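Local coordinates for protein myosin-I heavy chain (Dictyostelium discoideum, PDB 5EJR) that works as an actin-based motor with ATPase activity in the early steps of phagocytosis and adhesion, this chain being a MyTH4-FERM part of its tail, at residues S256-T261 against Y291-R296; I264-S269 against T490-S495. One frame throughout, in Å; residues are numbered along the deposited sequence.

Interaction 1 of 2, residues S256-T261 against Y291-R296. With EDO (1,2-ethanediol), chain C.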
ATOM      1  N   SER A 256      -7.317   1.551  -5.633  1.00 19.38           N
ATOM      2  CA  SER A 256      -8.005   1.292  -4.374  1.00 20.59           C
ATOM      3  C   SER A 256      -7.679  -0.130  -3.863  1.00 24.41           C
ATOM      4  O   SER A 256      -7.485  -1.060  -4.659  1.00 22.81           O
ATOM      5  CB  SER A 256      -9.516   1.456  -4.543  1.00 22.00           C
ATOM      6  OG  SER A 256      -9.829   2.823  -4.762  1.00 24.22           O
ATOM      7  N   ALA A 257      -7.609  -0.283  -2.543  1.00 22.01           N
ATOM      8  CA  ALA A 257      -7.400  -1.580  -1.872  1.00 22.66           C
ATOM      9  C   ALA A 257      -8.812  -2.080  -1.597  1.00 29.41           C
ATOM     10  O   ALA A 257      -9.576  -1.403  -0.911  1.00 30.34           O
ATOM     11  CB  ALA A 257      -6.639  -1.400  -0.561  1.00 22.71           C
ATOM     12  N   VAL A 258      -9.190  -3.189  -2.214  1.00 26.10           N
ATOM     13  CA  VAL A 258     -10.547  -3.742  -2.111  1.00 26.77           C
ATOM     14  C   VAL A 258     -10.563  -5.075  -1.349  1.00 33.96           C
ATOM     15  O   VAL A 258      -9.816  -5.969  -1.711  1.00 31.96           O
ATOM     16  CB  VAL A 258     -11.174  -3.919  -3.539  1.00 29.53           C
ATOM     17  CG1 VAL A 258     -12.570  -4.560  -3.470  1.00 29.59           C
ATOM     18  CG2 VAL A 258     -11.210  -2.597  -4.310  1.00 27.56           C
ATOM     19  N   ASN A 259     -11.438  -5.208  -0.328  1.00 33.82           N
ATOM     20  CA  ASN A 259     -11.668  -6.443   0.434  1.00 35.36           C
ATOM     21  C   ASN A 259     -13.177  -6.741   0.352  1.00 41.74           C
ATOM     22  O   ASN A 259     -13.985  -5.998   0.906  1.00 39.93           O
ATOM     23  CB  ASN A 259     -11.204  -6.303   1.894  1.00 35.72           C
ATOM     24  CG  ASN A 259     -11.221  -7.595   2.691  1.00 52.56           C
ATOM     25  OD1 ASN A 259     -12.152  -8.409   2.598  1.00 45.35           O
ATOM     26  ND2 ASN A 259     -10.196  -7.798   3.526  1.00 39.15           N
ATOM     27  N   GLU A 260     -13.551  -7.793  -0.376  1.00 41.49           N
ATOM     28  CA  GLU A 260     -14.958  -8.135  -0.591  1.00 43.34           C
ATOM     29  C   GLU A 260     -15.672  -8.766   0.617  1.00 51.02           C
ATOM     30  O   GLU A 260     -16.866  -8.501   0.805  1.00 50.84           O
ATOM     31  CB  GLU A 260     -15.114  -9.024  -1.830  1.00 44.91           C
ATOM     32  CG  GLU A 260     -14.988  -8.252  -3.136  1.00 54.35           C
ATOM     33  CD  GLU A 260     -15.042  -9.073  -4.409  1.00 66.16           C
ATOM     34  OE1 GLU A 260     -15.646 -10.170  -4.397  1.00 69.88           O
ATOM     35  OE2 GLU A 260     -14.498  -8.601  -5.432  1.00 49.64           O
ATOM     36  N   THR A 261     -14.975  -9.605   1.415  1.00 49.89           N
ATOM     37  CA  THR A 261     -15.601 -10.266   2.573  1.00 51.49           C
ATOM     38  C   THR A 261     -15.919  -9.243   3.663  1.00 57.85           C
ATOM     39  O   THR A 261     -16.990  -9.301   4.274  1.00 58.81           O
ATOM     40  CB  THR A 261     -14.795 -11.474   3.066  1.00 57.81           C
ATOM     41  OG1 THR A 261     -13.587 -11.025   3.666  1.00 61.97           O
ATOM     42  CG2 THR A 261     -14.502 -12.475   1.967  1.00 51.83           C
ATOM     43  N   TYR A 291      -7.216  -6.881  -2.532  1.00 31.23           N
ATOM     44  CA  TYR A 291      -6.640  -6.804  -3.860  1.00 30.00           C
ATOM     45  C   TYR A 291      -6.648  -5.365  -4.343  1.00 28.80           C
ATOM     46  O   TYR A 291      -7.452  -4.568  -3.865  1.00 27.69           O
ATOM     47  CB  TYR A 291      -7.305  -7.776  -4.858  1.00 31.14           C
ATOM     48  CG  TYR A 291      -8.741  -7.457  -5.202  1.00 32.21           C
ATOM     49  CD1 TYR A 291      -9.051  -6.610  -6.263  1.00 32.59           C
ATOM     50  CD2 TYR A 291      -9.792  -8.054  -4.515  1.00 33.19           C
ATOM     51  CE1 TYR A 291     -10.372  -6.342  -6.613  1.00 33.86           C
ATOM     52  CE2 TYR A 291     -11.119  -7.798  -4.860  1.00 33.63           C
ATOM     53  CZ  TYR A 291     -11.405  -6.944  -5.913  1.00 41.76           C
ATOM     54  OH  TYR A 291     -12.710  -6.689  -6.266  1.00 42.18           O
ATOM     55  N   PHE A 292      -5.732  -5.037  -5.254  1.00 22.44           N
ATOM     56  CA  PHE A 292      -5.628  -3.716  -5.870  1.00 21.11           C
ATOM     57  C   PHE A 292      -6.522  -3.646  -7.098  1.00 23.86           C
ATOM     58  O   PHE A 292      -6.515  -4.564  -7.926  1.00 22.05           O
ATOM     59  CB  PHE A 292      -4.194  -3.442  -6.312  1.00 22.21           C
ATOM     60  CG  PHE A 292      -3.188  -3.263  -5.208  1.00 23.45           C
ATOM     61  CD1 PHE A 292      -3.273  -2.185  -4.335  1.00 23.56           C
ATOM     62  CD2 PHE A 292      -2.105  -4.125  -5.090  1.00 25.94           C
ATOM     63  CE1 PHE A 292      -2.319  -1.994  -3.343  1.00 25.88           C
ATOM     64  CE2 PHE A 292      -1.161  -3.947  -4.076  1.00 28.60           C
ATOM     65  CZ  PHE A 292      -1.263  -2.873  -3.222  1.00 26.06           C
ATOM     66  N   GLN A 293      -7.282  -2.546  -7.223  1.00 20.42           N
ATOM     67  CA  GLN A 293      -8.156  -2.319  -8.366  1.00 19.47           C
ATOM     68  C   GLN A 293      -7.945  -0.894  -8.935  1.00 20.83           C
ATOM     69  O   GLN A 293      -7.949   0.076  -8.184  1.00 19.99           O
ATOM     70  CB  GLN A 293      -9.612  -2.583  -7.974  1.00 20.69           C
ATOM     71  CG  GLN A 293     -10.678  -2.138  -8.984  1.00 30.10           C
ATOM     72  CD  GLN A 293     -12.063  -2.136  -8.361  1.00 37.56           C
ATOM     73  OE1 GLN A 293     -12.410  -1.261  -7.577  1.00 34.48           O
ATOM     74  NE2 GLN A 293     -12.915  -3.071  -8.741  1.00 30.59           N
ATOM     75  N   VAL A 294      -7.698  -0.799 -10.238  1.00 16.85           N
ATOM     76  CA  VAL A 294      -7.556   0.477 -10.930  1.00 16.51           C
ATOM     77  C   VAL A 294      -8.960   1.058 -11.045  1.00 21.19           C
ATOM     78  O   VAL A 294      -9.921   0.339 -11.332  1.00 20.84           O
ATOM     79  CB  VAL A 294      -6.823   0.370 -12.297  1.00 20.34           C
ATOM     80  CG1 VAL A 294      -7.044   1.612 -13.166  1.00 18.10           C
ATOM     81  CG2 VAL A 294      -5.326   0.147 -12.084  1.00 20.47           C
ATOM     82  N   ARG A 295      -9.084   2.343 -10.740  1.00 17.60           N
ATOM     83  CA  ARG A 295     -10.356   3.044 -10.820  1.00 16.47           C
ATOM     84  C   ARG A 295     -10.099   4.391 -11.441  1.00 18.95           C
ATOM     85  O   ARG A 295      -9.009   4.939 -11.294  1.00 17.49           O
ATOM     86  CB  ARG A 295     -10.958   3.246  -9.417  1.00 20.18           C
ATOM     87  CG  ARG A 295     -11.482   1.958  -8.772  1.00 22.47           C
ATOM     88  CD  ARG A 295     -12.333   2.292  -7.565  1.00 29.15           C
ATOM     89  NE  ARG A 295     -13.669   2.789  -7.919  1.00 24.81           N
ATOM     90  CZ  ARG A 295     -14.693   2.019  -8.276  1.00 35.71           C
ATOM     91  NH1 ARG A 295     -14.526   0.711  -8.442  1.00 25.72           N
ATOM     92  NH2 ARG A 295     -15.881   2.557  -8.515  1.00 31.57           N
ATOM     93  N   ARG A 296     -11.107   4.949 -12.101  1.00 13.88           N
ATOM     94  CA  ARG A 296     -10.949   6.311 -12.590  1.00 14.60           C
ATOM     95  C   ARG A 296     -11.227   7.169 -11.369  1.00 18.34           C
ATOM     96  O   ARG A 296     -12.280   7.026 -10.709  1.00 15.23           O
ATOM     97  CB  ARG A 296     -11.878   6.665 -13.748  1.00 13.86           C
ATOM     98  CG  ARG A 296     -11.551   8.102 -14.155  1.00 16.65           C
ATOM     99  CD  ARG A 296     -12.257   8.506 -15.351  1.00 19.32           C
ATOM    100  NE  ARG A 296     -12.143   9.940 -15.591  1.00 15.04           N
ATOM    101  CZ  ARG A 296     -12.608  10.496 -16.694  1.00 23.69           C
ATOM    102  NH1 ARG A 296     -13.163   9.744 -17.639  1.00 14.30           N
ATOM    103  NH2 ARG A 296     -12.525  11.803 -16.866  1.00 15.50           N
TER
HETATM  104  C1  EDO C2402      -3.311  -7.411  -5.380  1.00 40.17           C
HETATM  105  O1  EDO C2402      -4.261  -7.504  -6.448  1.00 36.18           O
HETATM  106  C2  EDO C2402      -2.345  -8.622  -5.330  1.00 44.84           C
HETATM  107  O2  EDO C2402      -1.039  -8.140  -4.996  1.00 47.93           O
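Val258 and Tyr291 face each other as an antiparallel hydrogen-bonded pair, Val258 N donating to Tyr291 O at 2.8 Å, almost straight (175°), while Tyr291 N returns a bond to Val258 O. Ser256 and Gln293 exchange a second such pair of backbone bonds. Between them Ala257 and Phe292 form a non-hydrogen-bonded pair.

The apolar contact includes a CH-pi approach: Val258 CB stands 4.0 Å from the centroid of the Tyr291 ring, over one face. CG of Tyr291 lies between its backbone N and carbonyl carbon (chi1 67°), and the ring runs beside the valine, whose branched side chain suits a flat aromatic face. CG1 of Val258 touches Tyr291 CZ at 3.6 Å.

Among polar side chains, Tyr291 OH donates to the anti lone pair of Glu260 OE2 at 2.7 Å, the carboxylate steeply turned against the ring. Arg295 NH1 reaches Gln293 OE1 from above its carbonyl plane, and Arg295 NH2 forms a salt bridge with Glu330.

Strand 253-259 lies between 290-296 and 264-267, and backbone bonds from Phe292 and Val294 to Arg215 carry the sheet on beyond 290-296; Ala257 and Phe292 pack against helix 274-283, Phe292 also meeting helix 232-243.

Interaction 2 of 2, residues I264-S269 against T490-S495. With EDO (1,2-ethanediol), chain D.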
ATOM      1  N   ILE A 264     -14.705  -3.301   2.144  1.00 43.01           N
ATOM      2  CA  ILE A 264     -13.740  -2.208   2.158  1.00 40.28           C
ATOM      3  C   ILE A 264     -13.260  -1.973   0.746  1.00 40.09           C
ATOM      4  O   ILE A 264     -12.987  -2.921   0.005  1.00 38.03           O
ATOM      5  CB  ILE A 264     -12.539  -2.507   3.120  1.00 43.12           C
ATOM      6  CG1 ILE A 264     -13.000  -2.675   4.581  1.00 43.31           C
ATOM      7  CG2 ILE A 264     -11.411  -1.424   3.019  1.00 43.27           C
ATOM      8  CD1 ILE A 264     -12.122  -3.568   5.384  1.00 50.58           C
ATOM      9  N   SER A 265     -13.209  -0.695   0.384  1.00 35.40           N
ATOM     10  CA  SER A 265     -12.637  -0.134  -0.824  1.00 34.50           C
ATOM     11  C   SER A 265     -12.066   1.173  -0.333  1.00 38.34           C
ATOM     12  O   SER A 265     -12.805   2.100   0.021  1.00 38.74           O
ATOM     13  CB  SER A 265     -13.676   0.083  -1.914  1.00 35.54           C
ATOM     14  OG  SER A 265     -13.022   0.713  -3.001  1.00 44.44           O
ATOM     15  N   LYS A 266     -10.747   1.193  -0.170  1.00 32.31           N
ATOM     16  CA  LYS A 266     -10.056   2.344   0.367  1.00 29.68           C
ATOM     17  C   LYS A 266      -9.055   2.874  -0.662  1.00 29.01           C
ATOM     18  O   LYS A 266      -8.338   2.090  -1.260  1.00 26.40           O
ATOM     19  CB  LYS A 266      -9.365   1.919   1.673  1.00 32.88           C
ATOM     20  CG  LYS A 266      -8.892   3.067   2.572  1.00 44.12           C
ATOM     21  CD  LYS A 266      -8.256   2.556   3.862  1.00 53.44           C
ATOM     22  CE  LYS A 266      -7.931   3.690   4.806  1.00 64.00           C
ATOM     23  NZ  LYS A 266      -7.682   3.207   6.189  1.00 73.84           N
ATOM     24  N   VAL A 267      -9.010   4.196  -0.857  1.00 24.52           N
ATOM     25  CA  VAL A 267      -8.097   4.866  -1.789  1.00 25.00           C
ATOM     26  C   VAL A 267      -6.643   4.580  -1.332  1.00 29.32           C
ATOM     27  O   VAL A 267      -6.363   4.653  -0.145  1.00 30.94           O
ATOM     28  CB  VAL A 267      -8.385   6.392  -1.803  1.00 28.94           C
ATOM     29  CG1 VAL A 267      -7.258   7.170  -2.485  1.00 28.93           C
ATOM     30  CG2 VAL A 267      -9.731   6.696  -2.468  1.00 28.61           C
ATOM     31  N   VAL A 268      -5.751   4.204  -2.243  1.00 21.89           N
ATOM     32  CA  VAL A 268      -4.367   3.972  -1.849  1.00 20.38           C
ATOM     33  C   VAL A 268      -3.603   5.204  -2.300  1.00 22.19           C
ATOM     34  O   VAL A 268      -3.683   5.568  -3.459  1.00 22.02           O
ATOM     35  CB  VAL A 268      -3.769   2.667  -2.450  1.00 23.05           C
ATOM     36  CG1 VAL A 268      -2.341   2.442  -1.939  1.00 22.64           C
ATOM     37  CG2 VAL A 268      -4.637   1.468  -2.112  1.00 23.07           C
ATOM     38  N   SER A 269      -2.864   5.840  -1.408  1.00 19.32           N
ATOM     39  CA  SER A 269      -2.115   7.042  -1.778  1.00 18.63           C
ATOM     40  C   SER A 269      -1.140   6.745  -2.868  1.00 23.26           C
ATOM     41  O   SER A 269      -0.417   5.760  -2.774  1.00 22.89           O
ATOM     42  CB  SER A 269      -1.359   7.606  -0.575  1.00 21.23           C
ATOM     43  OG  SER A 269      -0.649   8.767  -0.979  1.00 29.11           O
ATOM     44  N   THR A 490     -11.590  14.670  11.434  1.00 23.94           N
ATOM     45  CA  THR A 490     -10.835  13.548  11.997  1.00 24.13           C
ATOM     46  C   THR A 490     -10.751  12.436  10.997  1.00 28.09           C
ATOM     47  O   THR A 490     -11.783  11.922  10.563  1.00 28.76           O
ATOM     48  CB  THR A 490     -11.418  13.147  13.375  1.00 33.06           C
ATOM     49  OG1 THR A 490     -11.312  14.277  14.249  1.00 38.47           O
ATOM     50  CG2 THR A 490     -10.743  11.920  13.986  1.00 28.84           C
ATOM     51  N   THR A 491      -9.503  12.066  10.626  1.00 23.96           N
ATOM     52  CA  THR A 491      -9.165  11.046   9.632  1.00 23.47           C
ATOM     53  C   THR A 491      -7.670  10.787   9.648  1.00 28.32           C
ATOM     54  O   THR A 491      -6.889  11.744   9.747  1.00 28.25           O
ATOM     55  CB  THR A 491      -9.590  11.488   8.180  1.00 29.73           C
ATOM     56  OG1 THR A 491      -8.965  10.636   7.223  1.00 23.94           O
ATOM     57  CG2 THR A 491      -9.223  12.944   7.838  1.00 29.92           C
ATOM     58  N   ASP A 492      -7.265   9.525   9.416  1.00 23.81           N
ATOM     59  CA  ASP A 492      -5.842   9.184   9.319  1.00 23.69           C
ATOM     60  C   ASP A 492      -5.383   9.122   7.853  1.00 23.50           C
ATOM     61  O   ASP A 492      -4.255   8.712   7.584  1.00 23.67           O
ATOM     62  CB  ASP A 492      -5.568   7.830  10.005  1.00 26.72           C
ATOM     63  CG  ASP A 492      -6.301   6.639   9.382  1.00 42.74           C
ATOM     64  OD1 ASP A 492      -7.218   6.864   8.550  1.00 42.97           O
ATOM     65  OD2 ASP A 492      -5.964   5.483   9.736  1.00 51.72           O
ATOM     66  N   GLU A 493      -6.253   9.506   6.897  1.00 18.16           N
ATOM     67  CA  GLU A 493      -5.881   9.402   5.492  1.00 18.24           C
ATOM     68  C   GLU A 493      -5.243  10.680   4.925  1.00 21.43           C
ATOM     69  O   GLU A 493      -5.456  11.012   3.752  1.00 16.38           O
ATOM     70  CB  GLU A 493      -7.076   8.945   4.646  1.00 18.87           C
ATOM     71  CG  GLU A 493      -7.495   7.507   4.903  1.00 24.02           C
ATOM     72  CD  GLU A 493      -8.727   7.132   4.093  1.00 38.64           C
ATOM     73  OE1 GLU A 493      -9.819   7.064   4.695  1.00 30.77           O
ATOM     74  OE2 GLU A 493      -8.623   6.976   2.854  1.00 25.18           O
ATOM     75  N   HIS A 494      -4.372  11.337   5.708  1.00 18.60           N
ATOM     76  CA  HIS A 494      -3.695  12.548   5.222  1.00 18.88           C
ATOM     77  C   HIS A 494      -3.036  12.367   3.866  1.00 19.88           C
ATOM     78  O   HIS A 494      -3.119  13.249   3.033  1.00 17.89           O
ATOM     79  CB  HIS A 494      -2.647  13.085   6.232  1.00 18.66           C
ATOM     80  CG  HIS A 494      -1.652  12.061   6.667  1.00 22.44           C
ATOM     81  ND1 HIS A 494      -0.450  11.902   6.008  1.00 25.20           N
ATOM     82  CD2 HIS A 494      -1.712  11.186   7.698  1.00 24.74           C
ATOM     83  CE1 HIS A 494       0.193  10.949   6.674  1.00 25.55           C
ATOM     84  NE2 HIS A 494      -0.544  10.475   7.689  1.00 25.20           N
ATOM     85  N   SER A 495      -2.383  11.241   3.647  1.00 16.95           N
ATOM     86  CA  SER A 495      -1.647  11.045   2.400  1.00 17.05           C
ATOM     87  C   SER A 495      -2.549  11.006   1.121  1.00 20.21           C
ATOM     88  O   SER A 495      -2.280  11.710   0.134  1.00 20.07           O
ATOM     89  CB  SER A 495      -0.751   9.815   2.501  1.00 20.12           C
ATOM     90  OG  SER A 495       0.105   9.824   1.368  1.00 27.82           O
TER
HETATM   91  C1  EDO D2403      -0.035  14.576   3.797  1.00 40.09           C
HETATM   92  O1  EDO D2403       0.714  13.378   3.927  1.00 38.01           O
HETATM   93  C2  EDO D2403       0.908  15.758   3.493  1.00 45.65           C
HETATM   94  O2  EDO D2403       1.622  15.523   2.289  1.00 49.47           O
HETATM   95  O   HOH W   1     -10.464   6.034   1.026  1.00 31.63           O
HETATM   96  O   HOH W   2      -6.309   6.193   1.986  1.00 32.54           O
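Glu493 OE2 is gripped by two waters, and through them the carboxylate reaches the backbone of Val267. One water accepts from Val267 N at 3.0 Å and donates to Glu493 OE2; the other donates both to Val267 O and to Glu493 OE2, the latter at 2.6 Å. A glutamate suits this place because its carboxylate oxygen accepts well from both waters, and its negative charge probably also suits the nearness of Lys266.

The long side chain of Lys266 passes obliquely over the same glutamate. It is extended, and its CE lies 3.6 Å from Glu493 CD, an approach of the aliphatic part of the lysine rather than of its ammonium. NZ stays 4.4 Å from Asp492 OD1, beyond a salt bridge, yet the positive charge would probably still help to offset the two nearby acids. An alanine in place of Glu493 would probably leave both waters without their common acceptor and open a gap beside Lys266 CE.

Further along, two small hydroxyls meet: Ser269 OG and Ser495 OG are 2.7 Å apart in a hydrogen bond that either may donate. Each OG is anti to its own backbone N (chi1 180° in Ser269), and the short side chains let the backbones come close, with the CA atoms of Ser269 and Ser495 5.8 Å apart. Ser269 OG also bonds to Thr271.

Thr491 OG1 accepts from Glu493 N at 3.0 Å in an ST turn, which leads into helix 494-505 with Glu493 at its N-cap position. The arrangement is an interface between FERM lobes: the edge strand 264-267 of the ubiquitin-like lobe and the loop that follows it meet the start of helix 494-505 of the PH-like lobe, largely through polar and water-mediated contacts.

Following the chain from the N terminus, strand 253-259 comes first, then strand 264-267, its neighbour in the same sheet. Interaction 1 closes a loop of 29 residues, which includes strand 264-267 and helix 274-283, before strand 290-296 returns to the sheet. Interaction 2 leaves from inside that loop and closes a far longer one of 220 residues, running through the helices of the middle FERM lobe and most of the PH-like lobe. The two contacts therefore cross rather than nest. They touch where Ala257 N meets Lys266 O at 2.8 Å, a probable hydrogen bond. Interaction 1 pairs two strands inside the ubiquitin-like lobe; interaction 2 joins that lobe to the C-terminal one.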